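PDB 4BPZ: endo-1,3-beta-glucanase, family GH16 from Zobellia galactanivorans, which probably hydrolyses internal beta-1,3-glucosidic bonds of laminarin-type glucans through its family 16 glycoside hydrolase domain, the part of the protein in this chain. Local coordinates for residues E99-L104 with I249-I254. The protein carries 1 engineered substitution. Numbering follows the deposited sequence.
With CA (calcium ion), chain E.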
loop_
_atom_site.group_PDB
_atom_site.type_symbol
_atom_site.label_atom_id
_atom_site.label_comp_id
_atom_site.label_asym_id
_atom_site.label_seq_id
_atom_site.Cartn_x
_atom_site.Cartn_y
_atom_site.Cartn_z
ATOM N N GLU A 99 3.457 0.352 11.679
ATOM C CA GLU A 99 4.047 1.719 11.619
ATOM C C GLU A 99 4.934 1.796 10.421
ATOM O O GLU A 99 5.821 0.946 10.235
ATOM C CB GLU A 99 4.885 2.002 12.865
ATOM C CG GLU A 99 4.101 2.050 14.147
ATOM C CD GLU A 99 4.953 2.127 15.362
ATOM O OE1 GLU A 99 6.202 2.027 15.258
ATOM O OE2 GLU A 99 4.395 2.357 16.414
ATOM N N VAL A 100 4.739 2.787 9.553
ATOM C CA VAL A 100 5.587 2.984 8.370
ATOM C C VAL A 100 6.025 4.430 8.376
ATOM O O VAL A 100 5.186 5.351 8.299
ATOM C CB VAL A 100 4.829 2.637 7.051
ATOM C CG1 VAL A 100 5.783 2.796 5.887
ATOM C CG2 VAL A 100 4.304 1.210 7.073
ATOM N N ARG A 101 7.336 4.666 8.459
ATOM C CA ARG A 101 7.847 6.046 8.463
ATOM C C ARG A 101 8.341 6.346 7.038
ATOM O O ARG A 101 9.157 5.576 6.483
ATOM C CB ARG A 101 9.019 6.140 9.452
ATOM C CG ARG A 101 9.594 7.556 9.525
ATOM C CD ARG A 101 10.551 7.661 10.728
ATOM N NE ARG A 101 10.944 9.051 10.922
ATOM C CZ ARG A 101 12.149 9.531 10.671
ATOM N NH1 ARG A 101 13.094 8.820 10.068
ATOM N NH2 ARG A 101 12.397 10.820 10.894
ATOM N N ALA A 102 7.823 7.398 6.400
ATOM C CA ALA A 102 8.060 7.608 4.989
ATOM C C ALA A 102 7.981 9.070 4.600
ATOM O O ALA A 102 7.378 9.876 5.272
ATOM C CB ALA A 102 6.949 6.846 4.173
ATOM N N LYS A 103 8.567 9.336 3.419
ATOM C CA LYS A 103 8.450 10.560 2.644
ATOM C C LYS A 103 7.736 10.204 1.371
ATOM O O LYS A 103 8.066 9.204 0.718
ATOM C CB LYS A 103 9.814 11.166 2.314
ATOM C CG LYS A 103 10.451 11.879 3.499
ATOM C CD LYS A 103 11.842 12.416 3.112
ATOM C CE LYS A 103 12.524 12.956 4.302
ATOM N NZ LYS A 103 13.831 13.599 3.839
ATOM N N LEU A 104 6.729 11.008 0.994
ATOM C CA LEU A 104 5.846 10.707 -0.135
ATOM C C LEU A 104 6.325 11.366 -1.430
ATOM O O LEU A 104 6.983 12.436 -1.360
ATOM C CB LEU A 104 4.377 11.093 0.185
ATOM C CG LEU A 104 3.855 10.519 1.477
ATOM C CD1 LEU A 104 2.397 10.888 1.630
ATOM C CD2 LEU A 104 4.052 9.038 1.628
ATOM N N ILE A 249 10.832 5.027 2.191
ATOM C CA ILE A 249 10.335 4.397 3.426
ATOM C C ILE A 249 11.518 4.059 4.321
ATOM O O ILE A 249 12.406 3.271 3.980
ATOM C CB ILE A 249 9.499 3.125 3.038
ATOM C CG1 ILE A 249 8.267 3.594 2.295
ATOM C CG2 ILE A 249 9.167 2.367 4.301
ATOM C CD1 ILE A 249 7.603 2.513 1.611
ATOM N N ASP A 250 11.566 4.677 5.485
ATOM C CA ASP A 250 12.644 4.431 6.466
ATOM C C ASP A 250 12.505 3.069 7.122
ATOM O O ASP A 250 13.481 2.343 7.322
ATOM C CB ASP A 250 12.608 5.583 7.484
ATOM C CG ASP A 250 13.742 5.505 8.477
ATOM O OD1 ASP A 250 14.806 4.915 8.186
ATOM O OD2 ASP A 250 13.543 6.071 9.583
ATOM N N TYR A 251 11.275 2.672 7.479
ATOM C CA TYR A 251 11.096 1.390 8.093
ATOM C C TYR A 251 9.586 0.995 7.985
ATOM O O TYR A 251 8.726 1.855 7.853
ATOM C CB TYR A 251 11.474 1.362 9.607
ATOM C CG TYR A 251 10.838 2.358 10.507
ATOM C CD1 TYR A 251 9.500 2.254 10.903
ATOM C CD2 TYR A 251 11.588 3.447 11.015
ATOM C CE1 TYR A 251 8.927 3.126 11.813
ATOM C CE2 TYR A 251 11.024 4.336 11.903
ATOM C CZ TYR A 251 9.716 4.189 12.327
ATOM O OH TYR A 251 9.184 5.110 13.161
ATOM N N VAL A 252 9.407 -0.305 8.124
ATOM C CA VAL A 252 8.052 -0.917 8.381
ATOM C C VAL A 252 8.212 -1.696 9.662
ATOM O O VAL A 252 9.144 -2.521 9.745
ATOM C CB VAL A 252 7.666 -1.861 7.222
ATOM C CG1 VAL A 252 6.374 -2.609 7.541
ATOM C CG2 VAL A 252 7.539 -1.077 5.929
ATOM N N ARG A 253 7.319 -1.490 10.625
ATOM C CA ARG A 253 7.332 -2.280 11.864
ATOM C C ARG A 253 5.892 -2.746 12.130
ATOM O O ARG A 253 4.959 -1.964 12.009
ATOM C CB ARG A 253 7.826 -1.449 13.045
ATOM C CG ARG A 253 9.278 -0.970 12.925
ATOM C CD ARG A 253 9.620 0.051 13.947
ATOM N NE ARG A 253 10.991 0.505 13.744
ATOM C CZ ARG A 253 11.490 1.612 14.275
ATOM N NH1 ARG A 253 10.803 2.336 15.105
ATOM N NH2 ARG A 253 12.736 1.942 13.929
ATOM N N ILE A 254 5.753 -4.011 12.570
ATOM C CA ILE A 254 4.452 -4.524 12.930
ATOM C C ILE A 254 4.583 -5.156 14.325
ATOM O O ILE A 254 5.464 -6.021 14.545
ATOM C CB ILE A 254 3.913 -5.550 11.901
ATOM C CG1 ILE A 254 3.948 -4.933 10.504
ATOM C CG2 ILE A 254 2.564 -6.051 12.341
ATOM C CD1 ILE A 254 3.428 -5.882 9.379
HETATM CA CA CA E . 15.769 2.756 7.990
HETATM O O HOH W 1 8.378 1.614 16.694
HETATM O O HOH W 2 7.098 4.468 14.543
HETATM O O HOH W 3 15.256 2.452 10.309
#
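Glu-99 and Arg-253 form an antiparallel hydrogen-bonded pair: Glu-99 N reaches Arg-253 O at 2.8 Å, and Arg-253 N returns the bond to Glu-99 O. Their charged ends do not touch; one water donates to Glu-99 OE1 and accepts from Arg-253 NH1, a second links OE1 to Tyr-251 OH, and Arg-253 NH2 salt-bridges Glu-18. Val-100 points to the other face of the sheet, where its CG1 packs on Ile-249 CG2 at 3.8 Å and its CG2 lies near Val-252 CG2. At Arg-101 the ladder continues with a longer bond, N to Tyr-251 O at 3.2 Å. The Tyr-251 ring is sandwiched: Arg-101 CB sits over one face, 3.7 Å from the centroid, in a CH-pi contact, while Arg-253 CZ lies over the centre of the opposite face. An alanine in place of Tyr-251 would probably open a gap between the two arginines and leave the second water without its hydroxyl partner. Arg-101 is extended as far as NE, and beyond it NH1 salt-bridges Asp-250 OD2 (2.8 Å), approaching from above the carboxylate plane, 45° out of it. Arg-101 O accepts from Asp-250 N, so Arg-101 faces two residues, a beta bulge that shifts the register by one and pairs Ala-102 with Ile-249. At this corner Asp-250 binds calcium through O and OD1, each at 2.4 Å, alongside Glu-18, Glu-20 and Gly-62. With OD1 on the metal and OD2 on Arg-101, the carboxylate links the calcium to strand 96-103 of this beta-sandwich, and the guanidinium probably offsets part of the negative charge there.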